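PDB 4XCB: oxidase/hydroxylase from Streptomyces hygroscopicus subsp. hygroscopicus, which probably acts as a metal- and 2-oxoglutarate-dependent oxygenase performing an oxidative cyclization in the biosynthesis of hygromycin B, an orthosomycin. Local coordinates for residues G91-T97 and D219-F225; P151-C157 and G210-T216; L88-Y92 and P137-A141. One frame throughout, in Å; residues are numbered along the deposited sequence.

Three contacts illustrate how a double-stranded beta-helix builds one active site from several strand pairings. Contacts 1 and 3 both use strand 86-96 and share Gly91 and Tyr92, and both are buried. Contact 1 is a true ladder with backbone bonds and an arginine pair, one member of which grips 2-oxoglutarate. Contact 3 skips over strand 220-229, joining its two strands through side chains alone, where polar groups converge on the hygromycin. Contact 2, only partly buried, belongs to the facing sheet and runs from strand ends into loops held by backbone and side-chain bonds. It meets contact 1 through Arg96 and Thr211, whereas contacts 2 and 3 do not touch, although all three reach the 2-oxoglutarate.

Contact 1 of 3, residues G91-T97 and D219-F225. With AKG (2-oxoglutaric acid), chain F; HY0 (hygromycin b variant), chain G.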
# COMPACT_ATOMS: atom_id res chain seq x y z
N GLY A 91 17.43 -25.46 0.59
CA GLY A 91 17.81 -25.90 1.92
C GLY A 91 19.30 -26.09 1.93
O GLY A 91 19.84 -26.92 1.19
N TYR A 92 19.99 -25.31 2.76
CA TYR A 92 21.44 -25.37 2.80
C TYR A 92 21.98 -25.25 4.22
O TYR A 92 21.25 -24.94 5.16
CB TYR A 92 22.05 -24.27 1.92
CG TYR A 92 21.71 -22.86 2.33
CD1 TYR A 92 20.57 -22.23 1.85
CD2 TYR A 92 22.54 -22.16 3.19
CE1 TYR A 92 20.26 -20.95 2.22
CE2 TYR A 92 22.23 -20.87 3.57
CZ TYR A 92 21.09 -20.28 3.08
OH TYR A 92 20.79 -18.99 3.45
N GLY A 93 23.27 -25.53 4.36
CA GLY A 93 23.92 -25.42 5.65
C GLY A 93 25.11 -24.50 5.56
O GLY A 93 25.70 -24.37 4.49
N LEU A 94 25.46 -23.86 6.67
CA LEU A 94 26.62 -22.98 6.72
C LEU A 94 27.44 -23.29 7.97
O LEU A 94 26.93 -23.24 9.09
CB LEU A 94 26.21 -21.51 6.72
CG LEU A 94 25.56 -20.97 5.44
CD1 LEU A 94 25.02 -19.57 5.71
CD2 LEU A 94 26.57 -20.96 4.29
N ARG A 95 28.72 -23.60 7.75
CA ARG A 95 29.65 -23.83 8.83
C ARG A 95 30.75 -22.77 8.78
O ARG A 95 31.43 -22.65 7.76
CB ARG A 95 30.27 -25.22 8.73
CG ARG A 95 31.23 -25.53 9.85
CD ARG A 95 31.86 -26.90 9.69
NE ARG A 95 30.84 -27.94 9.68
CZ ARG A 95 30.35 -28.49 10.79
NH1 ARG A 95 30.79 -28.09 11.98
NH2 ARG A 95 29.41 -29.42 10.72
N ARG A 96 30.92 -22.02 9.85
CA ARG A 96 31.88 -20.92 9.87
C ARG A 96 32.88 -21.01 11.01
O ARG A 96 32.54 -21.47 12.10
CB ARG A 96 31.16 -19.57 9.95
CG ARG A 96 30.57 -19.11 8.64
CD ARG A 96 29.66 -17.93 8.85
NE ARG A 96 30.32 -16.87 9.61
CZ ARG A 96 29.69 -15.79 10.07
NH1 ARG A 96 28.39 -15.62 9.84
NH2 ARG A 96 30.34 -14.87 10.77
N THR A 97 34.09 -20.54 10.76
CA THR A 97 35.10 -20.44 11.80
C THR A 97 35.53 -18.99 11.94
O THR A 97 34.99 -18.11 11.26
CB THR A 97 36.31 -21.35 11.49
OG1 THR A 97 36.91 -20.94 10.26
CG2 THR A 97 35.86 -22.80 11.37
N ASP A 219 33.08 -23.95 15.88
CA ASP A 219 32.32 -23.76 14.64
C ASP A 219 30.98 -23.08 14.87
O ASP A 219 30.25 -23.42 15.80
CB ASP A 219 32.06 -25.09 13.94
CG ASP A 219 33.30 -25.66 13.30
OD1 ASP A 219 33.18 -26.71 12.62
OD2 ASP A 219 34.39 -25.07 13.47
N ARG A 220 30.65 -22.14 13.99
CA ARG A 220 29.33 -21.54 13.98
C ARG A 220 28.53 -22.30 12.93
O ARG A 220 28.98 -22.45 11.80
CB ARG A 220 29.41 -20.05 13.66
CG ARG A 220 28.09 -19.30 13.66
CD ARG A 220 28.28 -17.95 12.95
NE ARG A 220 27.18 -17.02 13.18
CZ ARG A 220 26.07 -16.99 12.45
NH1 ARG A 220 25.91 -17.88 11.47
NH2 ARG A 220 25.13 -16.10 12.71
N LEU A 221 27.36 -22.80 13.31
CA LEU A 221 26.67 -23.78 12.47
C LEU A 221 25.15 -23.57 12.41
O LEU A 221 24.50 -23.35 13.43
CB LEU A 221 26.95 -25.19 12.99
CG LEU A 221 26.63 -26.33 12.02
CD1 LEU A 221 27.48 -26.23 10.76
CD2 LEU A 221 26.86 -27.67 12.71
N LEU A 222 24.59 -23.64 11.21
CA LEU A 222 23.15 -23.56 11.09
C LEU A 222 22.70 -24.16 9.77
O LEU A 222 23.51 -24.38 8.88
CB LEU A 222 22.65 -22.12 11.18
CG LEU A 222 22.78 -21.27 9.92
CD1 LEU A 222 22.02 -19.98 10.07
CD2 LEU A 222 24.23 -20.99 9.59
N THR A 223 21.41 -24.43 9.69
CA THR A 223 20.80 -24.87 8.44
C THR A 223 19.63 -23.95 8.10
O THR A 223 18.89 -23.53 8.98
CB THR A 223 20.31 -26.32 8.54
OG1 THR A 223 19.38 -26.42 9.62
CG2 THR A 223 21.49 -27.25 8.81
N ALA A 224 19.50 -23.60 6.83
CA ALA A 224 18.51 -22.63 6.40
C ALA A 224 17.58 -23.25 5.38
O ALA A 224 18.03 -23.91 4.43
CB ALA A 224 19.17 -21.41 5.79
N PHE A 225 16.28 -23.02 5.55
CA PHE A 225 15.31 -23.55 4.59
C PHE A 225 14.45 -22.41 4.09
O PHE A 225 13.92 -21.64 4.88
CB PHE A 225 14.46 -24.64 5.24
CG PHE A 225 15.27 -25.81 5.72
CD1 PHE A 225 15.60 -26.84 4.85
CD2 PHE A 225 15.70 -25.89 7.03
CE1 PHE A 225 16.35 -27.92 5.29
CE2 PHE A 225 16.47 -26.96 7.48
CZ PHE A 225 16.79 -27.98 6.60
C1 AKG F . 21.79 -16.21 4.87
O1 AKG F . 21.27 -15.57 3.90
O2 AKG F . 22.26 -17.38 4.71
C2 AKG F . 21.84 -15.57 6.24
O5 AKG F . 21.27 -14.50 6.38
C3 AKG F . 22.61 -16.24 7.36
C4 AKG F . 22.17 -15.81 8.74
C5 AKG F . 23.17 -16.30 9.78
O3 AKG F . 22.92 -16.16 11.01
O4 AKG F . 24.24 -16.85 9.40
C1 HY0 G . 24.29 -11.89 -4.78
C2 HY0 G . 25.21 -11.08 -5.66
C3 HY0 G . 26.20 -12.00 -6.35
C4 HY0 G . 27.02 -12.76 -5.31
C5 HY0 G . 26.12 -13.51 -4.32
C6 HY0 G . 25.07 -12.63 -3.72
N7 HY0 G . 24.42 -10.41 -6.63
O8 HY0 G . 23.41 -11.00 -4.13
N9 HY0 G . 27.85 -13.70 -5.98
C10 HY0 G . 29.03 -12.99 -6.49
O11 HY0 G . 26.93 -14.01 -3.28
C12 HY0 G . 22.69 -13.71 -1.06
C13 HY0 G . 23.87 -12.99 -1.67
O14 HY0 G . 25.05 -13.09 -0.91
C15 HY0 G . 24.86 -12.55 0.37
C16 HY0 G . 24.03 -13.53 1.14
C17 HY0 G . 22.63 -13.63 0.41
O18 HY0 G . 24.15 -13.48 -2.97
C19 HY0 G . 26.22 -12.36 1.04
O20 HY0 G . 26.89 -11.28 0.38
O21 HY0 G . 24.64 -14.77 1.16
O22 HY0 G . 21.99 -14.75 0.87
C23 HY0 G . 21.64 -15.52 -0.29
C24 HY0 G . 21.71 -16.97 0.05
C25 HY0 G . 21.04 -17.80 -1.03
C26 HY0 G . 19.63 -17.31 -1.30
C27 HY0 G . 19.70 -15.87 -1.68
O28 HY0 G . 20.31 -15.16 -0.62
O29 HY0 G . 22.58 -15.15 -1.38
O30 HY0 G . 23.07 -17.42 0.13
O31 HY0 G . 21.06 -19.15 -0.63
O32 HY0 G . 18.78 -17.47 -0.16
C33 HY0 G . 18.29 -15.29 -1.90
C34 HY0 G . 18.38 -14.05 -2.75
O35 HY0 G . 18.62 -14.37 -4.11
N36 HY0 G . 17.76 -14.91 -0.64
O HOH W 1 27.36 -20.21 10.12
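Arg96 and Arg220 form one of three hydrogen-bonded pairs, with Tyr92-Ala224 and Leu94-Leu222, that zip strands 91-96 and 220-225 together as antiparallel neighbours in a sheet of the double-stranded beta-helix. These six residues face the ligands. Arg220, extended from CG to NE, grips the distal carboxylate of 2-oxoglutarate with two donors: NH2 lies 2.8 Å from O3 in a nearly straight bond (172°), and NH1 2.9 Å from O4. The Arg96 guanidinium stacks on that of Arg220 with planes 19° apart, and is itself held by Ser100 and Thr211. Tyr92 OH donates to O2 of the other carboxylate over 2.5 Å, while Ala224 CB sits over the ring face, 3.8 Å from the Tyr92 centroid.

The opposite face is exemplified by Arg95. Its CB lies 3.6 Å from Leu221 CD1, its CG is near both that methyl and Asp219 OD1, and its CD is 3.2 Å from the same OD1. A bend at chi3 (-60°) folds the tip back, NE and CZ lying beneath Leu221 CD1, with NE bonded to Tyr55. NH1 makes a salt bridge of 2.8 Å to the anti lone pair of Asp219 OD1, and NH2 ends beside Leu221 CD2. A leucine here would probably leave the Asp219 carboxylate without its countercharge and Tyr55 without its donor.

On this side Leu39 of helix 29-40 packs against Arg95, Leu221 and Thr223, and helix 63-69 covers Thr223 and Phe225; within the sheet, strand 52-55 lies beside 86-96 and strand 139-144 beside 220-229.

Contact 2 of 3, residues P151-C157 and G210-T216; sequences PEDGSFC and GTRRKLT. With AKG (2-oxoglutaric acid), chain F.
Antiparallel bridges of Phe156 with Thr211 and of Cys157 with Gly210 join strands 156-159 and 209-211, and the loop before the first strand and the loop after the second continue side by side, joined by backbone bonds as far as Glu152 and Thr216. This is part of the smaller sheet of the double-stranded beta-helix, facing the 2-oxoglutarate. The Cys157-Gly210 pair exchanges two bonds; in that from Cys157 N to Gly210 O, 2.8 Å, the donor stands above the carbonyl plane. Ser155 O carries the ladder one step on by accepting from Arg212 N.

In the loop, residues 151-154 make a type I turn closed by Gly154 N to Pro151 O. Gly154 takes a positive phi with its CA against Arg212 O, and a CB there would be squeezed against Lys214 CB. Within the turn, Glu152 O receives two donors, Leu215 N at 2.8 Å and Thr216 N, longer and less straight, at 3.3 Å.

Among the side chains, Thr216 OG1 gives its proton to the anti lone pair of Asp153 OD1 over 2.7 Å and accepts from Lys214 NZ at 3.0 Å; its position between backbone N and carbonyl carbon (chi1 56°) lets it link the two. The same ammonium reaches Asp153 O through a water, and Asp153 OD2 accepts from Gln149 N. Arg212 CG rests against Ser155 OG, and the bend at chi2 (-69°) carries the chain beyond it along Cys157, whose CB lies over one guanidinium face, while NE pairs with Asp192.

Towards the cosubstrate, the Phe156 ring presents its edge to 2-oxoglutarate C4 and has Gly210 O over a face. Thr211 bonds Arg96 and Arg212 O through OG1, while its CG2 rests 3.5 Å from 2-oxoglutarate C5.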
# COMPACT_ATOMS: atom_id res chain seq x y z
N PRO A 151 28.28 -10.47 19.90
CA PRO A 151 28.69 -10.04 18.56
C PRO A 151 29.88 -10.84 18.02
O PRO A 151 29.88 -11.21 16.85
CB PRO A 151 29.06 -8.58 18.78
CG PRO A 151 28.13 -8.14 19.84
CD PRO A 151 28.03 -9.31 20.79
N GLU A 152 30.87 -11.14 18.85
CA GLU A 152 32.06 -11.80 18.36
C GLU A 152 31.84 -13.28 18.06
O GLU A 152 32.71 -13.93 17.50
CB GLU A 152 33.23 -11.65 19.35
CG GLU A 152 32.80 -11.48 20.78
CD GLU A 152 32.31 -10.07 21.05
OE1 GLU A 152 32.95 -9.10 20.58
OE2 GLU A 152 31.26 -9.93 21.71
N ASP A 153 30.67 -13.80 18.42
CA ASP A 153 30.26 -15.12 17.93
C ASP A 153 29.76 -15.04 16.48
O ASP A 153 29.46 -16.05 15.86
CB ASP A 153 29.17 -15.73 18.82
CG ASP A 153 29.72 -16.39 20.07
OD1 ASP A 153 30.91 -16.77 20.07
OD2 ASP A 153 28.96 -16.53 21.06
N GLY A 154 29.68 -13.82 15.95
CA GLY A 154 29.14 -13.62 14.62
C GLY A 154 27.63 -13.56 14.66
O GLY A 154 26.94 -14.22 13.87
N SER A 155 27.09 -12.77 15.58
CA SER A 155 25.65 -12.71 15.71
C SER A 155 24.99 -12.19 14.45
O SER A 155 25.52 -11.33 13.75
CB SER A 155 25.24 -11.83 16.90
OG SER A 155 25.71 -10.50 16.73
N PHE A 156 23.83 -12.77 14.16
CA PHE A 156 22.90 -12.23 13.20
C PHE A 156 22.68 -10.75 13.51
O PHE A 156 22.60 -10.37 14.68
CB PHE A 156 21.59 -13.02 13.28
CG PHE A 156 20.53 -12.58 12.31
CD1 PHE A 156 19.67 -11.55 12.64
CD2 PHE A 156 20.37 -13.24 11.11
CE1 PHE A 156 18.68 -11.16 11.76
CE2 PHE A 156 19.38 -12.86 10.23
CZ PHE A 156 18.54 -11.82 10.55
N CYS A 157 22.64 -9.93 12.48
CA CYS A 157 22.29 -8.53 12.66
C CYS A 157 21.40 -8.05 11.53
O CYS A 157 21.39 -8.63 10.44
CB CYS A 157 23.54 -7.64 12.78
SG CYS A 157 24.74 -7.72 11.45
N GLY A 210 22.48 -9.59 8.00
CA GLY A 210 23.75 -10.24 7.76
C GLY A 210 24.24 -10.74 9.10
O GLY A 210 23.43 -11.00 9.99
N THR A 211 25.54 -10.89 9.26
CA THR A 211 26.07 -11.18 10.59
C THR A 211 27.33 -10.40 10.86
O THR A 211 28.03 -9.97 9.94
CB THR A 211 26.40 -12.67 10.80
OG1 THR A 211 27.71 -12.95 10.30
CG2 THR A 211 25.38 -13.56 10.09
N ARG A 212 27.63 -10.25 12.14
CA ARG A 212 28.89 -9.67 12.56
C ARG A 212 30.04 -10.59 12.20
O ARG A 212 29.87 -11.76 11.88
CB ARG A 212 28.90 -9.42 14.06
CG ARG A 212 27.74 -8.60 14.55
CD ARG A 212 27.83 -7.17 14.08
NE ARG A 212 26.97 -6.32 14.88
CZ ARG A 212 26.88 -5.00 14.74
NH1 ARG A 212 27.61 -4.39 13.81
NH2 ARG A 212 26.08 -4.29 15.52
N ARG A 213 31.24 -10.03 12.26
CA ARG A 213 32.45 -10.81 12.04
C ARG A 213 32.68 -11.73 13.23
O ARG A 213 32.60 -11.29 14.39
CB ARG A 213 33.63 -9.87 11.83
CG ARG A 213 34.88 -10.52 11.32
CD ARG A 213 35.90 -9.45 10.97
NE ARG A 213 35.39 -8.56 9.93
CZ ARG A 213 35.51 -8.81 8.62
NH1 ARG A 213 36.12 -9.92 8.21
NH2 ARG A 213 35.02 -7.96 7.73
N LYS A 214 32.94 -13.00 12.96
CA LYS A 214 33.17 -13.97 14.03
C LYS A 214 34.63 -13.97 14.46
O LYS A 214 35.52 -14.08 13.62
CB LYS A 214 32.76 -15.37 13.58
CG LYS A 214 33.10 -16.49 14.55
CD LYS A 214 32.46 -17.80 14.10
CE LYS A 214 33.02 -19.00 14.84
NZ LYS A 214 32.80 -18.95 16.31
N LEU A 215 34.85 -13.86 15.77
CA LEU A 215 36.20 -13.81 16.33
C LEU A 215 36.52 -15.03 17.18
O LEU A 215 37.68 -15.35 17.44
CB LEU A 215 36.38 -12.55 17.18
CG LEU A 215 36.10 -11.24 16.44
CD1 LEU A 215 36.39 -10.03 17.32
CD2 LEU A 215 36.89 -11.19 15.14
N THR A 216 35.47 -15.72 17.61
CA THR A 216 35.60 -16.77 18.61
C THR A 216 35.92 -18.15 18.04
O THR A 216 35.65 -18.45 16.87
CB THR A 216 34.33 -16.87 19.47
OG1 THR A 216 33.19 -17.08 18.61
CG2 THR A 216 34.13 -15.57 20.23
C1 AKG F . 21.79 -16.21 4.87
O1 AKG F . 21.27 -15.57 3.90
O2 AKG F . 22.26 -17.38 4.71
C2 AKG F . 21.84 -15.57 6.24
O5 AKG F . 21.27 -14.50 6.38
C3 AKG F . 22.61 -16.24 7.36
C4 AKG F . 22.17 -15.81 8.74
C5 AKG F . 23.17 -16.30 9.78
O3 AKG F . 22.92 -16.16 11.01
O4 AKG F . 24.24 -16.85 9.40
O HOH W 2 30.00 -18.50 16.59

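Contact 3 of 3, residues L88-Y92 and P137-A141. With HY0 (hygromycin b variant), chain G; AKG (2-oxoglutaric acid), chain F.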
# COMPACT_ATOMS: atom_id res chain seq x y z
N LEU A 88 9.02 -25.64 -1.24
CA LEU A 88 10.37 -25.55 -0.70
C LEU A 88 11.32 -25.03 -1.77
O LEU A 88 11.45 -25.64 -2.84
CB LEU A 88 10.82 -26.93 -0.20
CG LEU A 88 12.27 -27.02 0.27
CD1 LEU A 88 12.49 -26.23 1.55
CD2 LEU A 88 12.66 -28.48 0.48
N LEU A 89 11.98 -23.90 -1.51
CA LEU A 89 12.78 -23.26 -2.56
C LEU A 89 14.27 -23.56 -2.45
O LEU A 89 15.00 -23.56 -3.45
CB LEU A 89 12.57 -21.74 -2.55
CG LEU A 89 11.14 -21.29 -2.77
CD1 LEU A 89 11.14 -19.77 -2.69
CD2 LEU A 89 10.57 -21.77 -4.09
N GLU A 90 14.73 -23.84 -1.23
CA GLU A 90 16.13 -24.18 -1.00
C GLU A 90 16.34 -24.73 0.40
O GLU A 90 15.52 -24.51 1.29
CB GLU A 90 17.04 -22.97 -1.20
CG GLU A 90 16.63 -21.78 -0.37
CD GLU A 90 17.58 -20.60 -0.52
OE1 GLU A 90 17.18 -19.48 -0.16
OE2 GLU A 90 18.72 -20.80 -0.98
N GLY A 91 17.43 -25.46 0.59
CA GLY A 91 17.81 -25.90 1.92
C GLY A 91 19.30 -26.09 1.93
O GLY A 91 19.84 -26.92 1.19
N TYR A 92 19.99 -25.31 2.76
CA TYR A 92 21.44 -25.37 2.80
C TYR A 92 21.98 -25.25 4.22
O TYR A 92 21.25 -24.94 5.16
CB TYR A 92 22.05 -24.27 1.92
CG TYR A 92 21.71 -22.86 2.33
CD1 TYR A 92 20.57 -22.23 1.85
CD2 TYR A 92 22.54 -22.16 3.19
CE1 TYR A 92 20.26 -20.95 2.22
CE2 TYR A 92 22.23 -20.87 3.57
CZ TYR A 92 21.09 -20.28 3.08
OH TYR A 92 20.79 -18.99 3.45
N PRO A 137 6.35 -13.39 0.30
CA PRO A 137 6.58 -14.46 -0.69
C PRO A 137 7.89 -15.24 -0.50
O PRO A 137 8.00 -16.32 -1.08
CB PRO A 137 6.58 -13.70 -2.01
CG PRO A 137 7.06 -12.35 -1.66
CD PRO A 137 6.53 -12.05 -0.28
N TYR A 138 8.86 -14.74 0.26
CA TYR A 138 10.10 -15.48 0.41
C TYR A 138 10.51 -15.39 1.85
O TYR A 138 10.90 -14.32 2.32
CB TYR A 138 11.20 -14.91 -0.50
CG TYR A 138 12.29 -15.90 -0.86
CD1 TYR A 138 12.59 -16.17 -2.19
CD2 TYR A 138 13.01 -16.56 0.12
CE1 TYR A 138 13.57 -17.07 -2.53
CE2 TYR A 138 14.00 -17.46 -0.21
CZ TYR A 138 14.28 -17.71 -1.53
OH TYR A 138 15.27 -18.62 -1.89
N VAL A 139 10.39 -16.50 2.57
CA VAL A 139 10.81 -16.55 3.97
C VAL A 139 11.76 -17.72 4.20
O VAL A 139 11.76 -18.73 3.47
CB VAL A 139 9.61 -16.64 4.92
CG1 VAL A 139 8.65 -15.44 4.70
CG2 VAL A 139 8.88 -17.93 4.72
N LYS A 140 12.60 -17.57 5.22
CA LYS A 140 13.54 -18.59 5.61
C LYS A 140 13.33 -19.01 7.03
O LYS A 140 13.03 -18.18 7.89
CB LYS A 140 14.98 -18.10 5.45
CG LYS A 140 15.50 -18.12 4.06
CD LYS A 140 16.99 -17.88 4.07
CE LYS A 140 17.50 -17.71 2.67
NZ LYS A 140 18.87 -17.10 2.68
N ALA A 141 13.50 -20.29 7.28
CA ALA A 141 13.64 -20.78 8.64
C ALA A 141 15.10 -21.11 8.85
O ALA A 141 15.64 -22.03 8.23
CB ALA A 141 12.76 -21.99 8.89
C1 HY0 G . 24.29 -11.89 -4.78
C2 HY0 G . 25.21 -11.08 -5.66
C3 HY0 G . 26.20 -12.00 -6.35
C4 HY0 G . 27.02 -12.76 -5.31
C5 HY0 G . 26.12 -13.51 -4.32
C6 HY0 G . 25.07 -12.63 -3.72
N7 HY0 G . 24.42 -10.41 -6.63
O8 HY0 G . 23.41 -11.00 -4.13
N9 HY0 G . 27.85 -13.70 -5.98
C10 HY0 G . 29.03 -12.99 -6.49
O11 HY0 G . 26.93 -14.01 -3.28
C12 HY0 G . 22.69 -13.71 -1.06
C13 HY0 G . 23.87 -12.99 -1.67
O14 HY0 G . 25.05 -13.09 -0.91
C15 HY0 G . 24.86 -12.55 0.37
C16 HY0 G . 24.03 -13.53 1.14
C17 HY0 G . 22.63 -13.63 0.41
O18 HY0 G . 24.15 -13.48 -2.97
C19 HY0 G . 26.22 -12.36 1.04
O20 HY0 G . 26.89 -11.28 0.38
O21 HY0 G . 24.64 -14.77 1.16
O22 HY0 G . 21.99 -14.75 0.87
C23 HY0 G . 21.64 -15.52 -0.29
C24 HY0 G . 21.71 -16.97 0.05
C25 HY0 G . 21.04 -17.80 -1.03
C26 HY0 G . 19.63 -17.31 -1.30
C27 HY0 G . 19.70 -15.87 -1.68
O28 HY0 G . 20.31 -15.16 -0.62
O29 HY0 G . 22.58 -15.15 -1.38
O30 HY0 G . 23.07 -17.42 0.13
O31 HY0 G . 21.06 -19.15 -0.63
O32 HY0 G . 18.78 -17.47 -0.16
C33 HY0 G . 18.29 -15.29 -1.90
C34 HY0 G . 18.38 -14.05 -2.75
O35 HY0 G . 18.62 -14.37 -4.11
N36 HY0 G . 17.76 -14.91 -0.64
C1 AKG F . 21.79 -16.21 4.87
O1 AKG F . 21.27 -15.57 3.90
O2 AKG F . 22.26 -17.38 4.71
C2 AKG F . 21.84 -15.57 6.24
O5 AKG F . 21.27 -14.50 6.38
C3 AKG F . 22.61 -16.24 7.36
C4 AKG F . 22.17 -15.81 8.74
C5 AKG F . 23.17 -16.30 9.78
O3 AKG F . 22.92 -16.16 11.01
O4 AKG F . 24.24 -16.85 9.40
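Leu89 meets Tyr138, and Glu90 meets both Tyr138 and Lys140, across a gap that backbone bonds do not bridge: in this sheet of the double-stranded beta-helix, strand 220-229 runs between strands 86-96 and 139-144. Even the closest CA atoms, those of Leu89 and Tyr138, are 8.7 Å apart. A classic beta bulge, in which Leu89 and Glu90 both face Gly226, helps turn the two consecutive side chains towards the same partner.

The tight part is a polar knot. Glu90 CG sits between backbone N and carbonyl carbon (chi1 55°), and the extended chain beyond delivers the carboxylate to the sugar. Tyr138 OH donates to Glu90 OE1 over 2.7 Å from well above the carboxylate plane, with ring and carboxylate planes 84° apart. Hygromycin O32 donates to the same OE1 at 2.6 Å, and its O31 donates to Glu90 OE2 at 2.9 Å. Two bonds thus hold OE1, and Tyr138, as a second-shell residue, probably steadies the group that reads the sugar hydroxyls. Lys140, stretched out, gives NZ to Tyr92 OH at 2.8 Å, arriving at the ring's edge in its plane, and lies near Glu205.

The looser side is apolar and thin. Leu89 CD1 lies over one face of the Tyr138 ring, offset toward the rim, with CE1 3.6 Å away, and little else joins the segments there; Leu88 and Pro137 instead pack against the second subunit.

Glu90 OE1 and Lys140 NZ remain 4.1 Å apart, more than a salt bridge allows; hygromycin O32 connects them, accepting from Lys140 NZ at 2.9 Å.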